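Side-chain contacts in HMG box-containing protein 1 (Homo sapiens, PDB 3QVE), which represses transcription by binding promoters of target genes, with roles in the cell cycle and the Wnt pathway, and is represented here by its AXH domain: residues 7-10 and 11-14; 91-94 and 95-99; 130-133 and 134-138. All coordinates share one frame; numbering follows the deposited sequence.

Interaction 1 of 3, residues 7-10 and 11-14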
loop_
_atom_site.group_PDB
_atom_site.type_symbol
_atom_site.label_atom_id
_atom_site.label_comp_id
_atom_site.label_asym_id
_atom_site.label_seq_id
_atom_site.Cartn_x
_atom_site.Cartn_y
_atom_site.Cartn_z
ATOM N N THR A 7 1.998 -8.793 -6.037
ATOM C CA THR A 7 1.601 -7.402 -5.999
ATOM C C THR A 7 1.174 -6.951 -7.379
ATOM O O THR A 7 1.651 -7.479 -8.376
ATOM C CB THR A 7 2.759 -6.545 -5.521
ATOM O OG1 THR A 7 3.917 -6.862 -6.299
ATOM C CG2 THR A 7 3.054 -6.825 -4.041
ATOM N N VAL A 8 0.274 -5.979 -7.440
ATOM C CA VAL A 8 -0.172 -5.441 -8.722
ATOM C C VAL A 8 0.646 -4.213 -9.118
ATOM O O VAL A 8 1.073 -4.090 -10.244
ATOM C CB VAL A 8 -1.671 -5.068 -8.661
ATOM C CG1 VAL A 8 -2.126 -4.423 -10.025
ATOM C CG2 VAL A 8 -2.473 -6.318 -8.396
ATOM N N TRP A 9 0.844 -3.299 -8.184
ATOM C CA TRP A 9 1.593 -2.063 -8.421
ATOM C C TRP A 9 2.186 -1.624 -7.080
ATOM O O TRP A 9 1.472 -1.615 -6.066
ATOM C CB TRP A 9 0.688 -0.937 -8.974
ATOM C CG TRP A 9 1.436 0.316 -9.037
ATOM C CD1 TRP A 9 2.375 0.664 -10.002
ATOM C CD2 TRP A 9 1.420 1.396 -8.089
ATOM N NE1 TRP A 9 2.908 1.877 -9.701
ATOM C CE2 TRP A 9 2.369 2.344 -8.532
ATOM C CE3 TRP A 9 0.694 1.658 -6.930
ATOM C CZ2 TRP A 9 2.585 3.540 -7.875
ATOM C CZ3 TRP A 9 0.923 2.862 -6.253
ATOM C CH2 TRP A 9 1.858 3.778 -6.728
ATOM N N HIS A 10 3.475 -1.295 -7.071
ATOM C CA HIS A 10 4.202 -0.967 -5.841
ATOM C C HIS A 10 4.014 -2.153 -4.884
ATOM O O HIS A 10 4.077 -3.289 -5.337
ATOM C CB HIS A 10 3.709 0.349 -5.253
ATOM C CG HIS A 10 4.621 0.972 -4.244
ATOM N ND1 HIS A 10 4.699 0.558 -2.920
ATOM C CD2 HIS A 10 5.470 2.024 -4.359
ATOM C CE1 HIS A 10 5.556 1.327 -2.282
ATOM N NE2 HIS A 10 6.030 2.226 -3.128
ATOM N N CYS A 11 3.738 -1.923 -3.598
ATOM C CA CYS A 11 3.518 -3.032 -2.647
ATOM C C CYS A 11 2.056 -3.498 -2.582
ATOM O O CYS A 11 1.710 -4.323 -1.759
ATOM C CB CYS A 11 3.918 -2.578 -1.242
ATOM S SG CYS A 11 2.880 -1.310 -0.511
ATOM N N PHE A 12 1.190 -2.960 -3.432
ATOM C CA PHE A 12 -0.264 -3.147 -3.318
ATOM C C PHE A 12 -0.833 -4.388 -4.001
ATOM O O PHE A 12 -0.547 -4.688 -5.169
ATOM C CB PHE A 12 -0.993 -1.860 -3.739
ATOM C CG PHE A 12 -0.616 -0.703 -2.870
ATOM C CD1 PHE A 12 -1.042 -0.655 -1.550
ATOM C CD2 PHE A 12 0.178 0.308 -3.347
ATOM C CE1 PHE A 12 -0.670 0.351 -0.750
ATOM C CE2 PHE A 12 0.520 1.362 -2.573
ATOM C CZ PHE A 12 0.132 1.388 -1.260
ATOM N N LEU A 13 -1.661 -5.111 -3.243
ATOM C CA LEU A 13 -2.288 -6.337 -3.713
ATOM C C LEU A 13 -3.600 -6.066 -4.463
ATOM O O LEU A 13 -4.204 -4.970 -4.381
ATOM C CB LEU A 13 -2.543 -7.274 -2.526
ATOM C CG LEU A 13 -1.318 -7.638 -1.673
ATOM C CD1 LEU A 13 -1.581 -8.791 -0.715
ATOM C CD2 LEU A 13 -0.138 -7.940 -2.503
ATOM N N LYS A 14 -4.037 -7.106 -5.174
ATOM C CA LYS A 14 -5.288 -7.107 -5.892
ATOM C C LYS A 14 -6.418 -6.659 -4.978
ATOM O O LYS A 14 -6.492 -7.071 -3.807
ATOM C CB LYS A 14 -5.553 -8.512 -6.379
ATOM C CG LYS A 14 -6.909 -8.708 -7.096
ATOM C CD LYS A 14 -6.944 -10.075 -7.716
ATOM C CE LYS A 14 -8.280 -10.361 -8.409
ATOM N NZ LYS A 14 -8.513 -9.488 -9.581
#

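Interaction 2 of 3, residues 91-94 and 95-99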
loop_
_atom_site.group_PDB
_atom_site.type_symbol
_atom_site.label_atom_id
_atom_site.label_comp_id
_atom_site.label_asym_id
_atom_site.label_seq_id
_atom_site.Cartn_x
_atom_site.Cartn_y
_atom_site.Cartn_z
ATOM N N VAL A 91 -5.123 5.185 -0.220
ATOM C CA VAL A 91 -5.532 3.907 -0.757
ATOM C C VAL A 91 -6.644 3.340 0.090
ATOM O O VAL A 91 -6.782 3.687 1.271
ATOM C CB VAL A 91 -4.358 2.851 -0.821
ATOM C CG1 VAL A 91 -3.123 3.435 -1.492
ATOM C CG2 VAL A 91 -4.020 2.321 0.528
ATOM N N GLU A 92 -7.443 2.476 -0.525
ATOM C CA GLU A 92 -8.342 1.587 0.189
ATOM C C GLU A 92 -7.791 0.184 0.033
ATOM O O GLU A 92 -7.478 -0.222 -1.078
ATOM C CB GLU A 92 -9.724 1.649 -0.416
ATOM C CG GLU A 92 -10.782 0.870 0.312
ATOM C CD GLU A 92 -11.939 0.513 -0.592
ATOM O OE1 GLU A 92 -12.935 1.273 -0.548
ATOM O OE2 GLU A 92 -11.856 -0.507 -1.336
ATOM N N CYS A 93 -7.623 -0.555 1.123
ATOM C CA CYS A 93 -7.095 -1.912 0.998
ATOM C C CYS A 93 -7.801 -2.839 1.974
ATOM O O CYS A 93 -8.497 -2.400 2.871
ATOM C CB CYS A 93 -5.596 -1.887 1.208
ATOM S SG CYS A 93 -5.147 -1.544 2.836
ATOM N N LYS A 94 -7.643 -4.139 1.783
ATOM C CA LYS A 94 -8.243 -5.111 2.693
ATOM C C LYS A 94 -7.553 -5.082 4.069
ATOM O O LYS A 94 -6.398 -4.692 4.170
ATOM C CB LYS A 94 -8.180 -6.517 2.095
ATOM C CG LYS A 94 -8.796 -6.669 0.722
ATOM C CD LYS A 94 -10.247 -6.192 0.665
ATOM C CE LYS A 94 -10.852 -6.274 -0.753
ATOM N NZ LYS A 94 -11.219 -4.953 -1.265
ATOM N N LEU A 95 -8.271 -5.500 5.110
ATOM C CA LEU A 95 -7.754 -5.460 6.486
ATOM C C LEU A 95 -6.519 -6.313 6.657
ATOM O O LEU A 95 -5.696 -6.008 7.495
ATOM C CB LEU A 95 -8.804 -5.933 7.483
ATOM C CG LEU A 95 -10.161 -5.258 7.610
ATOM C CD1 LEU A 95 -10.960 -5.746 8.880
ATOM C CD2 LEU A 95 -10.019 -3.772 7.648
ATOM N N ASP A 96 -6.390 -7.357 5.839
ATOM C CA ASP A 96 -5.285 -8.296 5.923
ATOM C C ASP A 96 -4.084 -7.923 5.012
ATOM O O ASP A 96 -3.140 -8.708 4.897
ATOM C CB ASP A 96 -5.787 -9.692 5.508
ATOM C CG ASP A 96 -6.394 -9.677 4.138
ATOM O OD1 ASP A 96 -5.765 -9.122 3.220
ATOM O OD2 ASP A 96 -7.509 -10.183 3.993
ATOM N N HIS A 97 -4.103 -6.743 4.400
ATOM C CA HIS A 97 -3.001 -6.293 3.521
ATOM C C HIS A 97 -1.685 -6.223 4.334
ATOM O O HIS A 97 -1.612 -5.547 5.353
ATOM C CB HIS A 97 -3.307 -4.917 2.897
ATOM C CG HIS A 97 -2.544 -4.632 1.649
ATOM N ND1 HIS A 97 -1.177 -4.479 1.632
ATOM C CD2 HIS A 97 -2.955 -4.513 0.361
ATOM C CE1 HIS A 97 -0.772 -4.270 0.386
ATOM N NE2 HIS A 97 -1.832 -4.274 -0.402
ATOM N N PRO A 98 -0.646 -6.949 3.890
ATOM C CA PRO A 98 0.671 -6.893 4.540
ATOM C C PRO A 98 1.552 -5.778 3.985
ATOM O O PRO A 98 1.371 -5.358 2.834
ATOM C CB PRO A 98 1.273 -8.234 4.182
ATOM C CG PRO A 98 0.739 -8.516 2.804
ATOM C CD PRO A 98 -0.660 -7.909 2.783
ATOM N N PHE A 99 2.452 -5.264 4.815
ATOM C CA PHE A 99 3.366 -4.203 4.404
ATOM C C PHE A 99 4.743 -4.606 4.885
ATOM O O PHE A 99 4.863 -5.144 5.984
ATOM C CB PHE A 99 2.967 -2.872 5.012
ATOM C CG PHE A 99 1.642 -2.394 4.545
ATOM C CD1 PHE A 99 1.515 -1.776 3.296
ATOM C CD2 PHE A 99 0.495 -2.678 5.289
ATOM C CE1 PHE A 99 0.291 -1.346 2.832
ATOM C CE2 PHE A 99 -0.721 -2.274 4.829
ATOM C CZ PHE A 99 -0.829 -1.599 3.587
#

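Interaction 3 of 3, residues 130-133 and 134-138. With EDO (1,2-ethanediol), chain O.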
loop_
_atom_site.group_PDB
_atom_site.type_symbol
_atom_site.label_atom_id
_atom_site.label_comp_id
_atom_site.label_asym_id
_atom_site.label_seq_id
_atom_site.Cartn_x
_atom_site.Cartn_y
_atom_site.Cartn_z
ATOM N N VAL A 130 7.649 3.145 7.112
ATOM C CA VAL A 130 7.936 3.319 5.708
ATOM C C VAL A 130 7.744 1.975 5.033
ATOM O O VAL A 130 8.490 0.999 5.271
ATOM C CB VAL A 130 9.345 3.897 5.484
ATOM C CG1 VAL A 130 9.695 3.899 3.963
ATOM C CG2 VAL A 130 9.459 5.302 6.131
ATOM N N CYS A 131 6.729 1.933 4.182
ATOM C CA CYS A 131 6.313 0.718 3.521
ATOM C C CYS A 131 7.047 0.621 2.163
ATOM O O CYS A 131 6.882 1.474 1.282
ATOM C CB CYS A 131 4.806 0.748 3.358
ATOM S SG CYS A 131 3.976 0.780 4.961
ATOM N N LEU A 132 7.821 -0.450 1.985
ATOM C CA LEU A 132 8.699 -0.583 0.840
ATOM C C LEU A 132 8.028 -1.374 -0.280
ATOM O O LEU A 132 7.244 -2.271 -0.014
ATOM C CB LEU A 132 9.994 -1.292 1.240
ATOM C CG LEU A 132 10.850 -0.656 2.320
ATOM C CD1 LEU A 132 12.125 -1.542 2.583
ATOM C CD2 LEU A 132 11.221 0.782 1.920
ATOM N N PRO A 133 8.327 -1.010 -1.538
ATOM C CA PRO A 133 7.932 -1.781 -2.683
ATOM C C PRO A 133 8.827 -2.991 -2.903
ATOM O O PRO A 133 9.960 -2.970 -2.487
ATOM C CB PRO A 133 8.121 -0.792 -3.828
ATOM C CG PRO A 133 9.252 0.059 -3.430
ATOM C CD PRO A 133 9.099 0.196 -1.925
ATOM N N PRO A 134 8.332 -4.028 -3.583
ATOM C CA PRO A 134 9.168 -5.181 -3.884
ATOM C C PRO A 134 10.381 -4.745 -4.689
ATOM O O PRO A 134 10.284 -3.798 -5.457
ATOM C CB PRO A 134 8.258 -6.093 -4.719
ATOM C CG PRO A 134 6.988 -5.347 -4.982
ATOM C CD PRO A 134 6.939 -4.193 -4.033
ATOM N N GLY A 135 11.529 -5.381 -4.464
ATOM C CA GLY A 135 12.766 -4.963 -5.163
ATOM C C GLY A 135 13.429 -3.664 -4.671
ATOM O O GLY A 135 14.357 -3.158 -5.299
ATOM N N HIS A 136 12.941 -3.086 -3.572
ATOM C CA HIS A 136 13.658 -2.006 -2.937
ATOM C C HIS A 136 14.930 -2.660 -2.345
ATOM O O HIS A 136 14.877 -3.780 -1.869
ATOM C CB HIS A 136 12.820 -1.411 -1.817
ATOM C CG HIS A 136 13.416 -0.205 -1.189
ATOM N ND1 HIS A 136 14.325 -0.274 -0.151
ATOM C CD2 HIS A 136 13.239 1.110 -1.452
ATOM C CE1 HIS A 136 14.699 0.954 0.173
ATOM N NE2 HIS A 136 14.031 1.814 -0.577
ATOM N N PRO A 137 16.056 -1.958 -2.314
ATOM C CA PRO A 137 17.243 -2.630 -1.745
ATOM C C PRO A 137 17.097 -3.127 -0.293
ATOM O O PRO A 137 17.743 -4.076 0.080
ATOM C CB PRO A 137 18.338 -1.557 -1.820
ATOM C CG PRO A 137 17.817 -0.461 -2.648
ATOM C CD PRO A 137 16.330 -0.587 -2.767
ATOM N N ASP A 138 16.210 -2.537 0.507
ATOM C CA ASP A 138 16.052 -2.944 1.882
ATOM C C ASP A 138 14.850 -3.844 2.077
ATOM O O ASP A 138 14.410 -4.019 3.234
ATOM C CB ASP A 138 15.895 -1.694 2.753
ATOM C CG ASP A 138 17.073 -0.739 2.603
ATOM O OD1 ASP A 138 18.187 -1.240 2.640
ATOM O OD2 ASP A 138 16.895 0.481 2.468
HETATM C C1 EDO O . 13.970 -4.365 6.354
HETATM O O1 EDO O . 14.529 -3.044 6.255
HETATM C C2 EDO O . 14.738 -5.273 7.304
HETATM O O2 EDO O . 13.914 -5.591 8.425
#

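Interaction 1 of 3, residues 7-10 and 11-14
W9 and F12 lie side by side and point the same way, with CE3 of the W9 indole 3.9 Å from CD2 of the F12 ring. This is the densely filled side of the turn. The F12 ring is placed there by its first torsion, CG anti to its own carbonyl carbon (chi1 -61°), and one of its faces carries the sulfur of C11 over the centre. Residues beyond the turn complete the enclosure: L89 and V91 of strand 89-94 and F99 of strand 98-101 touch F12, while F34 meets the W9 ring edge-to-face. Beside this, the H10 ring stands oblique to the F12 ring, planes at 31°. Its NE2 is hydrogen-bonded to the carbonyl of G55, which helps to hold the imidazole's rotation. With an alanine here, the G55 carbonyl would probably lose its imidazole partner and a gap would open where the ring lay against P133. V8 lays CG2 against the backbone of K14 and leans on helix 31-37. The looser, solvent side belongs to T7, partly exposed, whose methyl CG2 touches CD2 of L13 at 3.7 Å, and to the exposed K14, which extends away to a salt bridge with E32. Two backbone bonds tie the turn together. The amide of F12 reaches W9 O at 3.0 Å, approaching from above the carbonyl plane, and V8 N reaches F12 O at 2.7 Å in a nearly straight bond (168°). V8 and W9 thus both face F12, the definition of a classic beta bulge, directly beside the type II' beta turn from W9 to F12 in this AXH domain.

Interaction 2 of 3, residues 91-94 and 95-99
C93 and H97 face each other across a type I beta turn, K94 to H97, that links strand 89-94 to strand 98-101 in the AXH domain. The cysteine sets CB against the imidazole obliquely, 3.8 Å from CD2 of H97, and its sulfur, also oblique to that ring, lies 4.9 Å from the centroid. The same sulfur meets the F99 ring differently: it comes in at the edge, near the ring plane, 4.4 Å from CZ. A first torsion of 70° explains the double contact, since it tucks SG between the backbone N and the carbonyl carbon of C93 and so turns it to the aromatic pair. H97 in turn lays ND1 over one face of the F99 ring, displaced toward its rim. Both imidazole nitrogens are engaged: NE2 is hydrogen-bonded to L13 N, and ND1 donates a bent bond to P98 O, which lies tilted from the ring plane. Together these bonds probably limit rotation of the ring. The D96 carboxylate folds back toward K94, OD1 lying 3.7 Å from CB of K94, while L113, Q117 and H118 of helix 111-118 also touch D96. The turn is closed by H97 N bonding to K94 O at 3.1 Å. That amide stands above the carbonyl plane, 59° out of it and not on a lone pair, although its N-H points nearly straight at the oxygen (161°).

Interaction 3 of 3, residues 130-133 and 134-138
The H136 imidazole is covered on both faces. CD2 of L132 lies over the centre of one face, 3.7 Å from the ring centroid and 1° off the normal, which makes a clear CH-pi contact; CD of P137 lies against the opposite face, displaced toward the rim. At the ring edge, in plane, comes CA of D138. The contact sits on a type II beta turn, P133 to H136, that follows strand 130-131 near the C-terminal end of the AXH domain. With its CG anti to the backbone N (chi1 -174°), H136 sends the ring back over L132, and the two side chains cross. The leucine divides its methyls between two tasks: CD2 covers the imidazole face, whereas CD1 runs past ND1 of H136 to D138, where it is 3.4 Å from the carbonyl oxygen and 3.8 Å from CB. ND1 accepts a hydrogen bond from D138 N (3.0 Å, 167°), which restrains the ring against rotation and shows that this nitrogen acts as the acceptor. P133 approaches H136 obliquely, its CD 4.1 Å from CB of H136, and its own CB reaches CD of P134 at 3.6 Å. The positive phi of G135 fits the third position of such a turn. Its closing bond runs from H136 N to P133 O at 3.2 Å. Toward the protein, P134 rests on W4 and T7, and P133 on H10. The outer end is more exposed: the D138 carboxylate forms a salt bridge with K102 through OD2, and an ethanediol, probably from the crystallisation liquor, donates a weak hydrogen bond of 3.2 Å from its O1 to D138 O.

In the fold
The three contacts follow one another in series along the chain, all within the AXH domain. Interaction 1, before strand 17-20, lies nearer to each of the others than they lie to one another: its centre is about 10 Å from that of interaction 2 and about 12 Å from that of interaction 3, whose centres are about 16 Å apart. C11 joins it to both, its O 3.3 Å from H97 CE1 and its CB 3.6 Å from L132 O. Between interactions 2 and 3, F99 CB meets C131 SG at 3.8 Å. Strands 89-94 and 130-131 share the six-stranded antiparallel sheet, and the turn of interaction 2 passes from it to the mixed sheet, so residues 7-14, 91-99 and 130-138 converge in one compact domain.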